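Local coordinates for protein TASOR (Homo sapiens, PDB 6TL1) that serves as a component of the HUSH complex, which maintains H3K9me3-dependent epigenetic silencing, and is represented here by its pseudo-PARP domain, at residues K66-D78 / G127-I139. Sequence-based numbering, arbitrary orientation.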
ATOM      1  N   LYS A  66       3.145  17.576   8.598  1.00 65.69           N
ATOM      2  CA  LYS A  66       2.532  17.136   7.348  1.00 65.77           C
ATOM      3  C   LYS A  66       3.111  15.798   6.913  1.00 61.25           C
ATOM      4  O   LYS A  66       2.382  14.869   6.539  1.00 58.70           O
ATOM      5  CB  LYS A  66       2.759  18.190   6.251  1.00 70.40           C
ATOM      6  CG  LYS A  66       2.011  19.541   6.370  1.00 78.68           C
ATOM      7  CD  LYS A  66       2.148  20.243   7.729  1.00 83.24           C
ATOM      8  CE  LYS A  66       3.538  20.824   7.952  1.00 84.45           C
ATOM      9  NZ  LYS A  66       3.804  21.114   9.391  1.00 86.73           N
ATOM     10  N   GLU A  67       4.439  15.680   6.972  1.00 60.27           N
ATOM     11  CA  GLU A  67       5.145  14.484   6.535  1.00 54.96           C
ATOM     12  C   GLU A  67       5.040  13.346   7.539  1.00 53.07           C
ATOM     13  O   GLU A  67       5.381  12.209   7.203  1.00 54.62           O
ATOM     14  CB  GLU A  67       6.605  14.843   6.244  1.00 56.63           C
ATOM     15  CG  GLU A  67       6.717  15.841   5.084  1.00 61.36           C
ATOM     16  CD  GLU A  67       8.100  16.442   4.917  1.00 66.31           C
ATOM     17  OE1 GLU A  67       8.833  16.559   5.923  1.00 68.46           O
ATOM     18  OE2 GLU A  67       8.436  16.830   3.777  1.00 69.96           O
ATOM     19  N   LEU A  68       4.559  13.609   8.749  1.00 51.57           N
ATOM     20  CA  LEU A  68       4.398  12.552   9.734  1.00 52.53           C
ATOM     21  C   LEU A  68       3.010  11.925   9.688  1.00 53.87           C
ATOM     22  O   LEU A  68       2.749  10.968  10.428  1.00 53.16           O
ATOM     23  CB  LEU A  68       4.661  13.127  11.125  1.00 52.20           C
ATOM     24  CG  LEU A  68       6.102  13.583  11.350  1.00 52.90           C
ATOM     25  CD1 LEU A  68       6.214  14.279  12.683  1.00 55.73           C
ATOM     26  CD2 LEU A  68       7.054  12.403  11.262  1.00 51.36           C
ATOM     27  N   SER A  69       2.128  12.445   8.835  1.00 51.70           N
ATOM     28  CA  SER A  69       0.746  11.993   8.771  1.00 52.52           C
ATOM     29  C   SER A  69       0.648  10.530   8.346  1.00 47.47           C
ATOM     30  O   SER A  69       1.426  10.047   7.517  1.00 46.85           O
ATOM     31  CB  SER A  69      -0.036  12.881   7.797  1.00 60.38           C
ATOM     32  OG  SER A  69      -1.427  12.646   7.886  1.00 64.41           O
ATOM     33  N   GLU A  70      -0.323   9.825   8.927  1.00 43.73           N
ATOM     34  CA  GLU A  70      -0.705   8.468   8.541  1.00 43.09           C
ATOM     35  C   GLU A  70      -1.711   8.483   7.395  1.00 38.63           C
ATOM     36  O   GLU A  70      -2.645   9.283   7.389  1.00 42.63           O
ATOM     37  CB  GLU A  70      -1.296   7.715   9.732  1.00 50.37           C
ATOM     38  CG  GLU A  70      -0.300   7.442  10.841  1.00 58.32           C
ATOM     39  CD  GLU A  70      -0.922   6.711  12.016  1.00 66.03           C
ATOM     40  OE1 GLU A  70      -2.091   6.280  11.902  1.00 65.61           O
ATOM     41  OE2 GLU A  70      -0.242   6.579  13.058  1.00 72.71           O
ATOM     42  N   SER A  71      -1.516   7.603   6.421  1.00 37.65           N
ATOM     43  CA  SER A  71      -2.512   7.376   5.374  1.00 42.86           C
ATOM     44  C   SER A  71      -2.576   5.875   5.100  1.00 39.00           C
ATOM     45  O   SER A  71      -1.977   5.070   5.821  1.00 36.39           O
ATOM     46  CB  SER A  71      -2.217   8.220   4.122  1.00 40.41           C
ATOM     47  OG  SER A  71      -0.911   7.998   3.658  1.00 43.49           O
ATOM     48  N   TYR A  72      -3.365   5.480   4.102  1.00 33.75           N
ATOM     49  CA  TYR A  72      -3.589   4.067   3.829  1.00 31.65           C
ATOM     50  C   TYR A  72      -3.233   3.730   2.385  1.00 36.87           C
ATOM     51  O   TYR A  72      -3.382   4.554   1.481  1.00 36.10           O
ATOM     52  CB  TYR A  72      -5.065   3.699   4.084  1.00 35.35           C
ATOM     53  CG  TYR A  72      -5.500   3.907   5.513  1.00 34.03           C
ATOM     54  CD1 TYR A  72      -5.103   3.017   6.513  1.00 37.55           C
ATOM     55  CD2 TYR A  72      -6.303   4.981   5.877  1.00 35.13           C
ATOM     56  CE1 TYR A  72      -5.503   3.183   7.827  1.00 38.46           C
ATOM     57  CE2 TYR A  72      -6.717   5.149   7.208  1.00 39.62           C
ATOM     58  CZ  TYR A  72      -6.291   4.243   8.174  1.00 41.30           C
ATOM     59  OH  TYR A  72      -6.653   4.372   9.500  1.00 45.76           O
ATOM     60  N   ALA A  73      -2.734   2.510   2.186  1.00 35.24           N
ATOM     61  CA  ALA A  73      -2.467   1.962   0.862  1.00 35.82           C
ATOM     62  C   ALA A  73      -2.809   0.480   0.880  1.00 36.51           C
ATOM     63  O   ALA A  73      -3.011  -0.118   1.945  1.00 36.67           O
ATOM     64  CB  ALA A  73      -1.008   2.172   0.438  1.00 33.02           C
ATOM     65  N   PHE A  74      -2.826  -0.135  -0.304  1.00 33.30           N
ATOM     66  CA  PHE A  74      -3.495  -1.419  -0.478  1.00 32.21           C
ATOM     67  C   PHE A  74      -2.643  -2.422  -1.238  1.00 35.62           C
ATOM     68  O   PHE A  74      -1.781  -2.065  -2.050  1.00 32.10           O
ATOM     69  CB  PHE A  74      -4.839  -1.207  -1.190  1.00 31.82           C
ATOM     70  CG  PHE A  74      -5.582  -0.029  -0.657  1.00 35.26           C
ATOM     71  CD1 PHE A  74      -5.402   1.226  -1.209  1.00 36.44           C
ATOM     72  CD2 PHE A  74      -6.387  -0.160   0.459  1.00 36.75           C
ATOM     73  CE1 PHE A  74      -6.035   2.318  -0.688  1.00 41.90           C
ATOM     74  CE2 PHE A  74      -7.033   0.933   0.985  1.00 39.72           C
ATOM     75  CZ  PHE A  74      -6.857   2.176   0.407  1.00 40.36           C
ATOM     76  N   LEU A  75      -2.911  -3.693  -0.963  1.00 37.16           N
ATOM     77  CA  LEU A  75      -2.238  -4.795  -1.633  1.00 34.00           C
ATOM     78  C   LEU A  75      -3.214  -5.954  -1.737  1.00 34.50           C
ATOM     79  O   LEU A  75      -3.689  -6.462  -0.715  1.00 38.31           O
ATOM     80  CB  LEU A  75      -0.980  -5.223  -0.878  1.00 34.59           C
ATOM     81  CG  LEU A  75      -0.078  -6.200  -1.632  1.00 40.02           C
ATOM     82  CD1 LEU A  75       0.510  -5.519  -2.858  1.00 38.23           C
ATOM     83  CD2 LEU A  75       1.047  -6.708  -0.724  1.00 43.79           C
ATOM     84  N   MET A  76      -3.501  -6.383  -2.961  1.00 33.65           N
ATOM     85  CA  MET A  76      -4.226  -7.629  -3.162  1.00 37.79           C
ATOM     86  C   MET A  76      -3.212  -8.758  -3.040  1.00 42.46           C
ATOM     87  O   MET A  76      -2.112  -8.668  -3.591  1.00 41.63           O
ATOM     88  CB  MET A  76      -4.925  -7.658  -4.519  1.00 40.70           C
ATOM     89  CG  MET A  76      -5.627  -8.964  -4.792  1.00 47.75           C
ATOM     90  SD  MET A  76      -6.808  -8.840  -6.149  1.00 55.55           S
ATOM     91  CE  MET A  76      -5.687  -8.487  -7.513  1.00 53.71           C
ATOM     92  N   VAL A  77      -3.555  -9.809  -2.297  1.00 45.76           N
ATOM     93  CA  VAL A  77      -2.577 -10.829  -1.936  1.00 50.47           C
ATOM     94  C   VAL A  77      -3.080 -12.216  -2.304  1.00 54.35           C
ATOM     95  O   VAL A  77      -4.248 -12.559  -2.082  1.00 50.15           O
ATOM     96  CB  VAL A  77      -2.218 -10.749  -0.440  1.00 51.88           C
ATOM     97  CG1 VAL A  77      -1.583  -9.409  -0.133  1.00 48.54           C
ATOM     98  CG2 VAL A  77      -3.451 -10.881   0.380  1.00 52.62           C
ATOM     99  N   ASP A  78      -2.175 -13.005  -2.874  1.00 62.20           N
ATOM    100  CA  ASP A  78      -2.449 -14.300  -3.473  1.00 72.03           C
ATOM    101  C   ASP A  78      -2.286 -15.420  -2.458  1.00 71.54           C
ATOM    102  O   ASP A  78      -1.866 -15.211  -1.318  1.00 69.81           O
ATOM    103  CB  ASP A  78      -1.502 -14.555  -4.651  1.00 79.85           C
ATOM    104  CG  ASP A  78      -2.108 -14.183  -5.990  1.00 86.49           C
ATOM    105  OD1 ASP A  78      -2.818 -13.158  -6.067  1.00 87.97           O
ATOM    106  OD2 ASP A  78      -1.873 -14.924  -6.970  1.00 90.19           O
ATOM    107  N   GLY A 127     -11.138 -12.080  -3.829  1.00 49.37           N
ATOM    108  CA  GLY A 127      -9.793 -11.688  -3.449  1.00 49.92           C
ATOM    109  C   GLY A 127      -9.722 -11.228  -2.011  1.00 48.76           C
ATOM    110  O   GLY A 127     -10.739 -10.992  -1.349  1.00 45.87           O
ATOM    111  N   ASP A 128      -8.483 -11.095  -1.544  1.00 42.46           N
ATOM    112  CA  ASP A 128      -8.161 -10.572  -0.225  1.00 42.97           C
ATOM    113  C   ASP A 128      -7.304  -9.332  -0.399  1.00 39.07           C
ATOM    114  O   ASP A 128      -6.318  -9.362  -1.139  1.00 40.94           O
ATOM    115  CB  ASP A 128      -7.388 -11.610   0.600  1.00 52.04           C
ATOM    116  CG  ASP A 128      -8.205 -12.843   0.897  1.00 64.70           C
ATOM    117  OD1 ASP A 128      -9.369 -12.699   1.326  1.00 67.76           O
ATOM    118  OD2 ASP A 128      -7.682 -13.961   0.683  1.00 69.07           O
ATOM    119  N   VAL A 129      -7.667  -8.246   0.278  1.00 38.08           N
ATOM    120  CA  VAL A 129      -6.925  -6.994   0.190  1.00 39.56           C
ATOM    121  C   VAL A 129      -6.438  -6.639   1.588  1.00 39.11           C
ATOM    122  O   VAL A 129      -7.245  -6.543   2.523  1.00 39.64           O
ATOM    123  CB  VAL A 129      -7.779  -5.862  -0.400  1.00 41.14           C
ATOM    124  CG1 VAL A 129      -6.982  -4.579  -0.469  1.00 39.96           C
ATOM    125  CG2 VAL A 129      -8.293  -6.255  -1.782  1.00 42.60           C
ATOM    126  N   VAL A 130      -5.121  -6.471   1.732  1.00 40.90           N
ATOM    127  CA  VAL A 130      -4.520  -5.963   2.963  1.00 39.37           C
ATOM    128  C   VAL A 130      -4.463  -4.447   2.879  1.00 36.06           C
ATOM    129  O   VAL A 130      -4.058  -3.880   1.857  1.00 35.03           O
ATOM    130  CB  VAL A 130      -3.124  -6.565   3.209  1.00 39.69           C
ATOM    131  CG1 VAL A 130      -2.477  -5.974   4.490  1.00 33.48           C
ATOM    132  CG2 VAL A 130      -3.226  -8.063   3.414  1.00 38.22           C
ATOM    133  N   ILE A 131      -4.966  -3.793   3.917  1.00 35.53           N
ATOM    134  CA  ILE A 131      -4.887  -2.349   4.062  1.00 31.80           C
ATOM    135  C   ILE A 131      -3.715  -2.048   4.983  1.00 34.87           C
ATOM    136  O   ILE A 131      -3.690  -2.496   6.139  1.00 31.95           O
ATOM    137  CB  ILE A 131      -6.191  -1.765   4.624  1.00 30.61           C
ATOM    138  CG1 ILE A 131      -7.369  -2.038   3.670  1.00 34.45           C
ATOM    139  CG2 ILE A 131      -6.011  -0.281   4.963  1.00 30.44           C
ATOM    140  CD1 ILE A 131      -8.713  -1.542   4.199  1.00 32.67           C
ATOM    141  N   PHE A 132      -2.745  -1.298   4.467  1.00 32.82           N
ATOM    142  CA  PHE A 132      -1.587  -0.871   5.240  1.00 34.54           C
ATOM    143  C   PHE A 132      -1.762   0.568   5.672  1.00 35.65           C
ATOM    144  O   PHE A 132      -2.210   1.408   4.887  1.00 36.90           O
ATOM    145  CB  PHE A 132      -0.299  -0.973   4.420  1.00 33.10           C
ATOM    146  CG  PHE A 132       0.071  -2.364   4.053  1.00 34.63           C
ATOM    147  CD1 PHE A 132      -0.391  -2.929   2.882  1.00 35.00           C
ATOM    148  CD2 PHE A 132       0.883  -3.119   4.893  1.00 36.86           C
ATOM    149  CE1 PHE A 132      -0.040  -4.227   2.542  1.00 39.84           C
ATOM    150  CE2 PHE A 132       1.226  -4.413   4.569  1.00 35.25           C
ATOM    151  CZ  PHE A 132       0.756  -4.974   3.389  1.00 35.64           C
ATOM    152  N   LYS A 133      -1.364   0.866   6.903  1.00 35.55           N
ATOM    153  CA  LYS A 133      -1.132   2.254   7.243  1.00 34.44           C
ATOM    154  C   LYS A 133       0.307   2.579   6.860  1.00 35.58           C
ATOM    155  O   LYS A 133       1.200   1.735   6.968  1.00 39.83           O
ATOM    156  CB  LYS A 133      -1.396   2.549   8.721  1.00 35.93           C
ATOM    157  CG  LYS A 133      -0.439   1.943   9.719  1.00 46.21           C
ATOM    158  CD  LYS A 133      -0.750   2.500  11.116  1.00 46.78           C
ATOM    159  CE  LYS A 133       0.085   1.848  12.222  1.00 49.69           C
ATOM    160  NZ  LYS A 133      -0.384   2.305  13.575  1.00 54.81           N
ATOM    161  N   ILE A 134       0.508   3.784   6.332  1.00 36.84           N
ATOM    162  CA  ILE A 134       1.796   4.202   5.801  1.00 35.84           C
ATOM    163  C   ILE A 134       2.046   5.631   6.237  1.00 38.02           C
ATOM    164  O   ILE A 134       1.123   6.367   6.595  1.00 40.42           O
ATOM    165  CB  ILE A 134       1.870   4.118   4.256  1.00 35.54           C
ATOM    166  CG1 ILE A 134       0.747   4.974   3.647  1.00 42.13           C
ATOM    167  CG2 ILE A 134       1.785   2.676   3.814  1.00 28.01           C
ATOM    168  CD1 ILE A 134       0.747   5.041   2.125  1.00 39.49           C
ATOM    169  N   MET A 135       3.318   6.008   6.199  1.00 34.71           N
ATOM    170  CA  MET A 135       3.735   7.403   6.251  1.00 36.43           C
ATOM    171  C   MET A 135       4.510   7.689   4.983  1.00 40.75           C
ATOM    172  O   MET A 135       5.623   7.175   4.796  1.00 38.21           O
ATOM    173  CB  MET A 135       4.581   7.673   7.489  1.00 38.30           C
ATOM    174  CG  MET A 135       3.791   7.543   8.776  1.00 50.80           C
ATOM    175  SD  MET A 135       4.817   7.938  10.199  1.00 57.46           S
ATOM    176  CE  MET A 135       5.769   6.431  10.256  1.00 55.13           C
ATOM    177  N   LYS A 136       3.917   8.490   4.099  1.00 41.06           N
ATOM    178  CA  LYS A 136       4.630   8.818   2.885  1.00 42.29           C
ATOM    179  C   LYS A 136       5.818   9.713   3.185  1.00 41.23           C
ATOM    180  O   LYS A 136       6.779   9.724   2.416  1.00 41.58           O
ATOM    181  CB  LYS A 136       3.702   9.478   1.859  1.00 46.67           C
ATOM    182  CG  LYS A 136       2.502   8.637   1.459  1.00 51.96           C
ATOM    183  CD  LYS A 136       1.915   9.140   0.144  1.00 57.43           C
ATOM    184  CE  LYS A 136       0.896  10.245   0.334  1.00 57.54           C
ATOM    185  NZ  LYS A 136      -0.263   9.815   1.164  1.00 64.11           N
ATOM    186  N   GLY A 137       5.774  10.443   4.299  1.00 43.13           N
ATOM    187  CA  GLY A 137       6.898  11.272   4.699  1.00 41.82           C
ATOM    188  C   GLY A 137       7.261  12.272   3.620  1.00 44.81           C
ATOM    189  O   GLY A 137       6.393  12.862   2.954  1.00 44.12           O
ATOM    190  N   LYS A 138       8.564  12.477   3.443  1.00 41.32           N
ATOM    191  CA  LYS A 138       9.070  13.329   2.375  1.00 44.87           C
ATOM    192  C   LYS A 138       9.130  12.487   1.110  1.00 41.82           C
ATOM    193  O   LYS A 138       9.866  11.492   1.038  1.00 40.56           O
ATOM    194  CB  LYS A 138      10.428  13.931   2.730  1.00 51.16           C
ATOM    195  CG  LYS A 138      11.135  14.573   1.546  1.00 58.89           C
ATOM    196  CD  LYS A 138      12.224  15.553   1.977  1.00 70.15           C
ATOM    197  CE  LYS A 138      11.633  16.938   2.290  1.00 78.58           C
ATOM    198  NZ  LYS A 138      11.378  17.761   1.058  1.00 81.72           N
ATOM    199  N   ILE A 139       8.344  12.870   0.137  1.00 40.26           N
ATOM    200  CA  ILE A 139       8.128  12.093  -1.074  1.00 43.07           C
ATOM    201  C   ILE A 139       9.155  12.501  -2.115  1.00 40.18           C
ATOM    202  O   ILE A 139       9.484  13.682  -2.241  1.00 42.95           O
ATOM    203  CB  ILE A 139       6.696  12.316  -1.597  1.00 49.37           C
ATOM    204  CG1 ILE A 139       5.677  11.906  -0.531  1.00 47.95           C
ATOM    205  CG2 ILE A 139       6.470  11.540  -2.880  1.00 48.43           C
ATOM    206  CD1 ILE A 139       4.247  12.327  -0.839  1.00 50.64           C
TER
HETATM  207  O   HOH W   1       1.246   9.459   4.783  1.00 38.24           O
HETATM  208  O   HOH W   2      -6.490 -12.232  -3.403  1.00 39.21           O
HETATM  209  O   HOH W   3      -5.529 -14.838  -0.344  1.00 58.14           O
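Ala73 and Phe132 form a hydrogen-bonded pair midway along antiparallel strands 71-77 and 126-134, with Phe132 N to Ala73 O at 2.8 Å. Packing is close here. On the face carrying Ala73, the Phe132 ring turns its edge to Leu75, whose CB lies in the ring plane 3.7 Å from CE1. Ile134 holds CG1 between its backbone N and carbonyl carbon (chi1 57°), bringing CD1 to 3.8 Å from Ala73 CB. On the other face, Ile131 lies alongside Phe74, its CG1 meeting the ring edge at CD2 (3.8 Å), and its CG2 reaches Tyr72 CD1.

The ends are looser and wetter. One water joins Ser69 O, Ser71 OG and Lys136 N, and Lys136 NZ donates a weak hydrogen bond to Ser71 OG; at the far end, two waters bridge Val77 O to Asp128 N and OD2, and Asp128 OD1 bonds Ser206 OG. Glu67 and Lys138 run side by side without a salt bridge, OE2 to NZ 4.1 Å, and Glu67 OE1 accepts from Leu64 N.

This is the edge pairing of the pseudo-PARP domain's five-stranded antiparallel sheet; helix 12-22 packs on Phe74 and Ile131, and strand 181-184 on Ala73 and Ile134.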